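Local coordinates for 2-dehydropantoate 2-reductase (Bacillus subtilis, PDB 3EGO), which probably catalyses the NADPH-dependent reduction of ketopantoate to pantoic acid, a step on the pathway to pantothenate, at residues L191-Q196 and G287-L292. Residues are numbered along the deposited sequence; the frame is centred on the assembly and turned at random.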
loop_
_atom_site.group_PDB
_atom_site.type_symbol
_atom_site.label_atom_id
_atom_site.label_comp_id
_atom_site.label_asym_id
_atom_site.label_seq_id
_atom_site.Cartn_x
_atom_site.Cartn_y
_atom_site.Cartn_z
ATOM N N LEU A 191 -2.859 2.453 -8.296
ATOM C CA LEU A 191 -1.425 2.652 -8.166
ATOM C C LEU A 191 -1.074 3.895 -7.403
ATOM O O LEU A 191 -0.169 3.872 -6.561
ATOM C CB LEU A 191 -0.716 2.724 -9.525
ATOM C CG LEU A 191 -0.106 1.439 -10.056
ATOM C CD1 LEU A 191 -1.191 0.456 -10.409
ATOM C CD2 LEU A 191 0.740 1.730 -11.288
ATOM N N THR A 192 -1.754 4.998 -7.723
ATOM C CA THR A 192 -1.542 6.254 -7.013
ATOM C C THR A 192 -1.961 6.166 -5.548
ATOM O O THR A 192 -1.330 6.757 -4.667
ATOM C CB THR A 192 -2.260 7.461 -7.677
ATOM O OG1 THR A 192 -3.645 7.200 -7.788
ATOM C CG2 THR A 192 -1.685 7.769 -9.056
ATOM N N ALA A 193 -3.025 5.426 -5.290
ATOM C CA ALA A 193 -3.495 5.240 -3.946
ATOM C C ALA A 193 -2.438 4.528 -3.130
ATOM O O ALA A 193 -2.249 4.857 -1.975
ATOM C CB ALA A 193 -4.760 4.448 -3.922
ATOM N N LEU A 194 -1.750 3.543 -3.702
ATOM C CA LEU A 194 -0.744 2.851 -2.873
ATOM C C LEU A 194 0.558 3.651 -2.694
ATOM O O LEU A 194 1.154 3.684 -1.588
ATOM C CB LEU A 194 -0.476 1.429 -3.403
ATOM C CG LEU A 194 -1.393 0.342 -2.844
ATOM C CD1 LEU A 194 -2.369 -0.197 -3.849
ATOM C CD2 LEU A 194 -0.527 -0.814 -2.333
ATOM N N LEU A 195 0.996 4.296 -3.771
ATOM C CA LEU A 195 2.300 4.988 -3.776
ATOM C C LEU A 195 2.180 6.384 -3.167
ATOM O O LEU A 195 3.187 6.994 -2.801
ATOM C CB LEU A 195 2.847 5.108 -5.196
ATOM C CG LEU A 195 3.181 3.787 -5.887
ATOM C CD1 LEU A 195 3.242 3.961 -7.390
ATOM C CD2 LEU A 195 4.469 3.165 -5.362
ATOM N N GLN A 196 0.937 6.857 -3.083
ATOM C CA GLN A 196 0.591 8.219 -2.677
ATOM C C GLN A 196 1.405 9.285 -3.418
ATOM O O GLN A 196 2.058 10.133 -2.799
ATOM C CB GLN A 196 0.733 8.394 -1.164
ATOM C CG GLN A 196 -0.100 7.441 -0.360
ATOM C CD GLN A 196 -0.052 7.796 1.098
ATOM O OE1 GLN A 196 0.521 8.832 1.481
ATOM N NE2 GLN A 196 -0.638 6.942 1.933
ATOM N N GLY A 287 -6.430 -6.259 -2.828
ATOM C CA GLY A 287 -6.277 -6.679 -1.431
ATOM C C GLY A 287 -5.693 -5.553 -0.567
ATOM O O GLY A 287 -6.128 -5.340 0.545
ATOM N N SER A 288 -4.725 -4.809 -1.092
ATOM C CA SER A 288 -4.063 -3.762 -0.313
ATOM C C SER A 288 -4.956 -2.565 -0.086
ATOM O O SER A 288 -4.910 -1.942 0.964
ATOM C CB SER A 288 -2.797 -3.250 -1.015
ATOM O OG SER A 288 -1.881 -4.295 -1.267
ATOM N N ILE A 289 -5.713 -2.179 -1.103
ATOM C CA ILE A 289 -6.663 -1.060 -0.906
ATOM C C ILE A 289 -7.794 -1.470 0.047
ATOM O O ILE A 289 -8.191 -0.712 0.954
ATOM C CB ILE A 289 -7.303 -0.593 -2.237
ATOM C CG1 ILE A 289 -6.256 -0.162 -3.252
ATOM C CG2 ILE A 289 -8.312 0.513 -1.946
ATOM C CD1 ILE A 289 -5.328 0.858 -2.745
ATOM N N LYS A 290 -8.349 -2.651 -0.175
ATOM C CA LYS A 290 -9.372 -3.193 0.730
ATOM C C LYS A 290 -8.909 -3.317 2.179
ATOM O O LYS A 290 -9.699 -3.105 3.116
ATOM C CB LYS A 290 -9.873 -4.561 0.266
ATOM C CG LYS A 290 -10.685 -4.525 -1.062
ATOM C CD LYS A 290 -11.893 -3.588 -0.960
ATOM C CE LYS A 290 -13.066 -4.263 -0.256
ATOM N NZ LYS A 290 -14.321 -3.535 -0.563
ATOM N N ALA A 291 -7.649 -3.686 2.376
ATOM C CA ALA A 291 -7.092 -3.827 3.716
ATOM C C ALA A 291 -7.210 -2.519 4.481
ATOM O O ALA A 291 -7.320 -2.518 5.696
ATOM C CB ALA A 291 -5.645 -4.242 3.632
ATOM N N LEU A 292 -7.160 -1.408 3.751
ATOM C CA LEU A 292 -7.216 -0.068 4.341
ATOM C C LEU A 292 -8.615 0.306 4.840
ATOM O O LEU A 292 -8.755 1.214 5.667
ATOM C CB LEU A 292 -6.730 0.961 3.312
ATOM C CG LEU A 292 -5.278 0.776 2.881
ATOM C CD1 LEU A 292 -4.841 1.746 1.799
ATOM C CD2 LEU A 292 -4.376 0.879 4.086
#
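Leu-194 reaches across to helix 280-291 with both methyls, and each finds a different residue. CD1 meets CD1 of Ile-289 at 3.3 Å, closer than carbons usually sit, while CD2 lies 3.6 Å from CB of Ser-288. The leucine and isoleucine side chains run obliquely past one another rather than alongside. Ile-289 keeps CG1 anti to its own carbonyl carbon (chi1 -58°), and this together with the turn at chi2 (-54°) brings CD1 to Leu-194 and Ala-193; there CD1 also touches CB of Ala-193, 3.8 Å away. All of this joins the C-terminal parts of helices 174-195 and 280-291 in the helical C-terminal domain of the ketopantoate reductase fold, their local axes 10.4 Å apart and inclined at 59°. No hydrogen bond spans the contact; the hydroxyl of Ser-288 turns back along its own helix to Phe-284 O. Replacing Leu-194 with an alanine would probably open a gap beside the methyl of Ile-289 and leave CB of Ser-288 without the methyl that now packs on it. Met-249 and Val-253 of helix 248-255 also touch Ala-193, and Ser-288 of the second subunit packs on Leu-194.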